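Local coordinates for tail spike protein gp49 (Pseudomonas phage LKA1, PDB 4RU4) that probably cleaves the O-specific polysaccharide of Pseudomonas as a lyase of the phage tail, degrading the host envelope during virus entry, at residues 79-91 against 105-117. Numbering follows the deposited sequence. Where two conformers were deposited one is given.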
ATOM      1  N   ILE B  79      38.356  13.143  11.511  1.00  8.26           N
ATOM      2  CA  ILE B  79      38.585  12.136  12.539  1.00 10.68           C
ATOM      3  C   ILE B  79      39.458  10.998  12.021  1.00 10.57           C
ATOM      4  O   ILE B  79      39.355  10.597  10.866  1.00 10.59           O
ATOM      5  CB  ILE B  79      37.259  11.594  13.122  1.00 12.02           C
ATOM      6  CG1 ILE B  79      36.467  10.830  12.049  1.00 12.41           C
ATOM      7  CG2 ILE B  79      36.449  12.750  13.726  1.00  8.31           C
ATOM      8  CD1 ILE B  79      35.310   9.965  12.574  1.00 10.99           C
ATOM      9  N   ASN B  80      40.345  10.492  12.866  1.00 12.48           N
ATOM     10  CA  ASN B  80      41.220   9.420  12.425  1.00 11.05           C
ATOM     11  C   ASN B  80      40.888   8.130  13.163  1.00 10.61           C
ATOM     12  O   ASN B  80      41.572   7.122  12.991  1.00 11.12           O
ATOM     13  CB  ASN B  80      42.679   9.796  12.690  1.00 11.40           C
ATOM     14  CG  ASN B  80      42.953   9.990  14.153  1.00 11.76           C
ATOM     15  OD1 ASN B  80      42.429  10.919  14.769  1.00  9.15           O
ATOM     16  ND2 ASN B  80      43.763   9.109  14.732  1.00 12.49           N
ATOM     17  N   ARG B  81      39.846   8.168  13.982  1.00 10.78           N
ATOM     18  CA  ARG B  81      39.411   6.978  14.732  1.00 10.98           C
ATOM     19  C   ARG B  81      37.912   7.000  14.788  1.00 10.61           C
ATOM     20  O   ARG B  81      37.303   8.064  14.675  1.00  8.12           O
ATOM     21  CB  ARG B  81      39.897   7.025  16.195  1.00 13.49           C
ATOM     22  CG  ARG B  81      41.389   6.950  16.373  1.00 21.84           C
ATOM     23  CD  ARG B  81      41.829   6.806  17.847  1.00 21.14           C
ATOM     24  NE  ARG B  81      43.263   7.015  17.874  1.00 21.64           N
ATOM     25  CZ  ARG B  81      44.155   6.062  17.632  1.00 24.72           C
ATOM     26  NH1 ARG B  81      43.757   4.811  17.417  1.00 25.82           N
ATOM     27  NH2 ARG B  81      45.450   6.350  17.636  1.00 27.53           N
ATOM     28  N   GLY B  82      37.307   5.841  15.041  1.00  8.61           N
ATOM     29  CA  GLY B  82      35.872   5.806  15.166  1.00  9.92           C
ATOM     30  C   GLY B  82      35.391   6.599  16.373  1.00  9.81           C
ATOM     31  O   GLY B  82      36.100   6.734  17.367  1.00 11.56           O
ATOM     32  N   ILE B  83      34.175   7.122  16.277  0.54  8.08           N
ATOM     33  CA  ILE B  83      33.487   7.700  17.422  0.54 11.08           C
ATOM     34  C   ILE B  83      32.556   6.622  17.990  0.54 11.58           C
ATOM     35  O   ILE B  83      31.596   6.217  17.335  0.54 12.14           O
ATOM     36  CB  ILE B  83      32.664   8.928  16.995  0.54 10.10           C
ATOM     37  CG1 ILE B  83      33.576   9.951  16.292  0.54 10.07           C
ATOM     38  CG2 ILE B  83      31.899   9.513  18.203  0.54  9.78           C
ATOM     39  CD1 ILE B  83      32.818  11.051  15.552  0.54  8.23           C
ATOM     40  N   SER B  84      32.840   6.149  19.197  1.00  9.79           N
ATOM     41  CA  SER B  84      32.131   4.975  19.706  1.00 13.88           C
ATOM     42  C   SER B  84      31.532   5.129  21.104  1.00 13.18           C
ATOM     43  O   SER B  84      31.939   5.988  21.891  1.00 13.56           O
ATOM     44  CB  SER B  84      33.072   3.757  19.668  1.00 16.76           C
ATOM     45  OG  SER B  84      34.122   3.934  20.603  1.00 18.94           O
ATOM     46  N   SER B  85      30.577   4.268  21.422  0.55  8.85           N
ATOM     47  CA  SER B  85      30.036   4.258  22.762  0.55  9.66           C
ATOM     48  C   SER B  85      29.499   2.886  23.115  0.55 10.18           C
ATOM     49  O   SER B  85      29.283   2.038  22.245  0.55  8.03           O
ATOM     50  CB  SER B  85      28.905   5.273  22.861  0.55  9.53           C
ATOM     51  OG  SER B  85      27.881   4.911  21.963  0.55  9.30           O
ATOM     52  N   THR B  86      29.290   2.681  24.407  1.00 12.40           N
ATOM     53  CA  THR B  86      28.522   1.544  24.887  1.00 19.09           C
ATOM     54  C   THR B  86      27.198   2.055  25.482  1.00 19.65           C
ATOM     55  O   THR B  86      27.133   3.138  26.064  1.00 16.72           O
ATOM     56  CB  THR B  86      29.326   0.689  25.877  1.00 22.44           C
ATOM     57  OG1 THR B  86      29.932   1.531  26.854  1.00 27.15           O
ATOM     58  CG2 THR B  86      30.430  -0.041  25.143  1.00 21.42           C
ATOM     59  N   GLY B  87      26.118   1.308  25.266  1.00 25.22           N
ATOM     60  CA  GLY B  87      24.819   1.683  25.819  1.00 26.75           C
ATOM     61  C   GLY B  87      24.014   2.792  25.137  1.00 23.01           C
ATOM     62  O   GLY B  87      22.874   2.554  24.718  1.00 23.54           O
ATOM     63  N   SER B  88      24.566   3.997  25.041  1.00 18.82           N
ATOM     64  CA  SER B  88      23.807   5.130  24.486  1.00 19.69           C
ATOM     65  C   SER B  88      24.641   6.074  23.590  1.00 16.56           C
ATOM     66  O   SER B  88      25.814   6.294  23.837  1.00 15.05           O
ATOM     67  CB  SER B  88      23.172   5.943  25.612  1.00 25.23           C
ATOM     68  OG  SER B  88      23.979   7.058  25.939  1.00 31.11           O
ATOM     69  N   LEU B  89      24.022   6.644  22.560  1.00 11.91           N
ATOM     70  CA  LEU B  89      24.716   7.581  21.690  1.00 10.88           C
ATOM     71  C   LEU B  89      23.662   8.530  21.177  1.00 14.57           C
ATOM     72  O   LEU B  89      22.719   8.091  20.523  1.00  9.47           O
ATOM     73  CB  LEU B  89      25.327   6.832  20.499  1.00  9.13           C
ATOM     74  CG  LEU B  89      26.141   7.640  19.475  1.00  8.11           C
ATOM     75  CD1 LEU B  89      27.373   8.293  20.135  1.00  9.18           C
ATOM     76  CD2 LEU B  89      26.589   6.758  18.324  1.00  8.01           C
ATOM     77  N   GLN B  90      23.805   9.819  21.485  1.00 12.74           N
ATOM     78  CA  GLN B  90      22.835  10.823  21.050  1.00 13.46           C
ATOM     79  C   GLN B  90      23.582  11.914  20.326  1.00 14.50           C
ATOM     80  O   GLN B  90      24.378  12.633  20.940  1.00 12.64           O
ATOM     81  CB  GLN B  90      22.114  11.416  22.257  1.00 11.46           C
ATOM     82  CG  GLN B  90      21.325  10.388  23.031  1.00 12.79           C
ATOM     83  CD  GLN B  90      20.782  10.989  24.301  1.00 14.81           C
ATOM     84  OE1 GLN B  90      21.520  11.177  25.264  1.00 16.01           O
ATOM     85  NE2 GLN B  90      19.507  11.326  24.298  1.00 12.22           N
ATOM     86  N   ILE B  91      23.358  12.013  19.017  1.00  9.87           N
ATOM     87  CA  ILE B  91      24.075  12.988  18.194  1.00 12.84           C
ATOM     88  C   ILE B  91      23.099  13.591  17.209  1.00 13.73           C
ATOM     89  O   ILE B  91      22.413  12.855  16.492  1.00 14.52           O
ATOM     90  CB  ILE B  91      25.215  12.314  17.392  1.00 14.73           C
ATOM     91  CG1 ILE B  91      26.358  11.926  18.312  1.00 18.20           C
ATOM     92  CG2 ILE B  91      25.715  13.240  16.241  1.00 16.20           C
ATOM     93  CD1 ILE B  91      27.229  10.879  17.707  1.00 23.10           C
ATOM     94  N   ALA B 105      44.228   8.909   7.360  1.00 13.33           N
ATOM     95  CA  ALA B 105      44.874   8.149   8.434  1.00 11.55           C
ATOM     96  C   ALA B 105      43.890   7.346   9.293  1.00 13.64           C
ATOM     97  O   ALA B 105      44.281   6.769  10.305  1.00 14.15           O
ATOM     98  CB  ALA B 105      45.668   9.082   9.325  1.00 12.08           C
ATOM     99  N   PHE B 106      42.618   7.306   8.901  1.00 12.92           N
ATOM    100  CA  PHE B 106      41.606   6.637   9.720  1.00  9.85           C
ATOM    101  C   PHE B 106      41.920   5.184   9.983  1.00 11.46           C
ATOM    102  O   PHE B 106      42.318   4.439   9.068  1.00 12.53           O
ATOM    103  CB  PHE B 106      40.231   6.726   9.051  1.00 14.09           C
ATOM    104  CG  PHE B 106      39.099   6.224   9.914  1.00 11.18           C
ATOM    105  CD1 PHE B 106      38.482   7.068  10.824  1.00 10.44           C
ATOM    106  CD2 PHE B 106      38.650   4.901   9.806  1.00 11.47           C
ATOM    107  CE1 PHE B 106      37.417   6.602  11.604  1.00  8.57           C
ATOM    108  CE2 PHE B 106      37.600   4.424  10.583  1.00  9.75           C
ATOM    109  CZ  PHE B 106      36.980   5.280  11.487  1.00  9.78           C
ATOM    110  N   THR B 107      41.738   4.785  11.241  1.00 10.64           N
ATOM    111  CA  THR B 107      41.730   3.374  11.609  1.00 13.85           C
ATOM    112  C   THR B 107      40.517   3.108  12.472  1.00 15.98           C
ATOM    113  O   THR B 107      40.183   3.907  13.359  1.00 16.44           O
ATOM    114  CB  THR B 107      43.018   2.905  12.360  1.00 18.99           C
ATOM    115  OG1 THR B 107      43.179   3.659  13.564  1.00 27.34           O
ATOM    116  CG2 THR B 107      44.249   3.086  11.490  1.00 20.96           C
ATOM    117  N   GLY B 108      39.848   1.991  12.202  1.00 14.92           N
ATOM    118  CA  GLY B 108      38.634   1.658  12.924  1.00 14.61           C
ATOM    119  C   GLY B 108      37.636   0.909  12.064  1.00 14.35           C
ATOM    120  O   GLY B 108      37.697   0.936  10.841  1.00 13.87           O
ATOM    121  N   THR B 109      36.703   0.241  12.724  1.00 10.91           N
ATOM    122  CA  THR B 109      35.700  -0.566  12.044  1.00 13.68           C
ATOM    123  C   THR B 109      34.537   0.281  11.534  1.00 11.80           C
ATOM    124  O   THR B 109      34.026   0.038  10.434  1.00 12.79           O
ATOM    125  CB  THR B 109      35.191  -1.645  13.009  1.00 16.32           C
ATOM    126  OG1 THR B 109      36.293  -2.464  13.405  1.00 23.97           O
ATOM    127  CG2 THR B 109      34.156  -2.533  12.332  1.00 19.04           C
ATOM    128  N   SER B 110      34.121   1.273  12.332  1.00  9.40           N
ATOM    129  CA  SER B 110      32.952   2.093  12.022  1.00  7.99           C
ATOM    130  C   SER B 110      33.234   3.580  12.257  1.00  9.05           C
ATOM    131  O   SER B 110      34.033   3.947  13.127  1.00  7.24           O
ATOM    132  CB  SER B 110      31.753   1.682  12.907  1.00  7.01           C
ATOM    133  OG  SER B 110      31.550   0.282  12.846  1.00  8.90           O
ATOM    134  N   VAL B 111      32.572   4.435  11.491  1.00  6.35           N
ATOM    135  CA  VAL B 111      32.724   5.878  11.722  1.00  9.28           C
ATOM    136  C   VAL B 111      32.070   6.286  13.045  1.00  9.31           C
ATOM    137  O   VAL B 111      32.658   7.012  13.846  1.00 10.45           O
ATOM    138  CB  VAL B 111      32.140   6.727  10.577  1.00  7.77           C
ATOM    139  CG1 VAL B 111      32.397   8.217  10.857  1.00  8.44           C
ATOM    140  CG2 VAL B 111      32.775   6.324   9.228  1.00  7.21           C
ATOM    141  N   LEU B 112      30.849   5.797  13.266  1.00  7.23           N
ATOM    142  CA  LEU B 112      30.074   6.124  14.433  1.00  8.46           C
ATOM    143  C   LEU B 112      29.483   4.796  14.893  1.00 11.26           C
ATOM    144  O   LEU B 112      28.995   4.007  14.062  1.00 10.92           O
ATOM    145  CB  LEU B 112      28.963   7.091  14.005  1.00 11.76           C
ATOM    146  CG  LEU B 112      28.259   8.034  14.958  1.00 18.55           C
ATOM    147  CD1 LEU B 112      29.328   8.757  15.764  1.00 22.81           C
ATOM    148  CD2 LEU B 112      27.413   9.046  14.183  1.00 12.86           C
ATOM    149  N   SER B 113      29.555   4.514  16.190  1.00  7.86           N
ATOM    150  CA  SER B 113      29.035   3.232  16.659  1.00  9.80           C
ATOM    151  C   SER B 113      28.525   3.281  18.085  1.00  7.30           C
ATOM    152  O   SER B 113      29.065   4.006  18.941  1.00  6.79           O
ATOM    153  CB  SER B 113      30.074   2.107  16.506  1.00 10.11           C
ATOM    154  OG  SER B 113      31.201   2.337  17.339  1.00 14.44           O
ATOM    155  N   CYS B 114      27.481   2.493  18.342  1.00  6.85           N
ATOM    156  CA  CYS B 114      26.989   2.303  19.697  1.00  6.64           C
ATOM    157  C   CYS B 114      26.650   0.833  19.885  1.00  9.77           C
ATOM    158  O   CYS B 114      25.952   0.247  19.051  1.00 10.14           O
ATOM    159  CB  CYS B 114      25.750   3.157  19.982  1.00  6.04           C
ATOM    160  SG  CYS B 114      25.318   3.082  21.752  1.00 10.92           S
ATOM    161  N   VAL B 115      27.166   0.232  20.958  1.00  8.85           N
ATOM    162  CA  VAL B 115      26.947  -1.196  21.203  1.00  7.45           C
ATOM    163  C   VAL B 115      26.316  -1.398  22.598  1.00  9.74           C
ATOM    164  O   VAL B 115      26.872  -0.956  23.619  1.00  9.39           O
ATOM    165  CB  VAL B 115      28.279  -1.993  21.123  1.00 14.29           C
ATOM    166  CG1 VAL B 115      28.040  -3.507  21.307  1.00  9.59           C
ATOM    167  CG2 VAL B 115      29.020  -1.701  19.816  1.00 14.99           C
ATOM    168  N   GLY B 116      25.151  -2.038  22.645  1.00  7.22           N
ATOM    169  CA  GLY B 116      24.552  -2.410  23.918  1.00  7.90           C
ATOM    170  C   GLY B 116      25.042  -3.789  24.328  1.00 11.52           C
ATOM    171  O   GLY B 116      26.015  -4.292  23.775  1.00 10.96           O
ATOM    172  N   SER B 117      24.360  -4.398  25.292  0.60 13.60           N
ATOM    173  CA  SER B 117      24.816  -5.664  25.844  0.60 13.58           C
ATOM    174  C   SER B 117      23.731  -6.722  25.873  0.60 13.57           C
ATOM    175  O   SER B 117      22.551  -6.413  26.026  0.60 13.73           O
ATOM    176  CB  SER B 117      25.348  -5.466  27.267  0.60 13.74           C
ATOM    177  OG  SER B 117      26.166  -4.318  27.326  0.60 11.58           O
TER
HETATM  178  O   HOH W   1      44.621   6.901  13.304  1.00 23.78           O
HETATM  179  O   HOH W   2      38.490   3.298  16.003  1.00 19.41           O
HETATM  180  O   HOH W   3      33.084   3.834  15.919  1.00 12.45           O
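The carbonyl oxygen of Asn80 takes two donors: Thr107 N at 2.9 Å, which approaches from above the carbonyl plane, and a water that also donates to Ala105 O and accepts from Asn80 ND2. That side chain has further partners, OD1 accepting from Glu54 N and ND2 bonding Asp53 OD1. Just beyond, the Phe106 ring lies along the backbone where the chain turns at Asn80 and Arg81. Its CG is anti to the backbone N (chi1 -172°), which carries CE1 to 3.2 Å from Arg81 C, while Ile79 O meets the ring edge in plane. Arg81 NE forms a salt bridge with Asp53 OD1. After the corner, strands 82-86 and 113-115 run parallel as neighbours, one from each of two successive coils of the right-handed beta-helix expected of a pectate-lyase-like tailspike. Ile83 is bonded through both its own N, donating to Val111 O (2.9 Å, 172° at the hydrogen), and its own O, accepting from Ser113 N. Further along, Ser85 O accepts from Val115 N, and Gly87 N closes the ladder on Val115 O. Side chains alternate between two faces. On one, Ser113 OG rests 3.3 Å from Ser84 CB and binds a water shared with Ser110 O. On the other, inside the coil, Leu112 CD1 is wedged between Ile83 CB and Ile91 CD1, each 3.6 Å away; Ile91 meets it tip to tip. Beside them Leu89 CB packs on Cys114 CB at 3.7 Å, and Val64 of helix 55-65 covers Leu89.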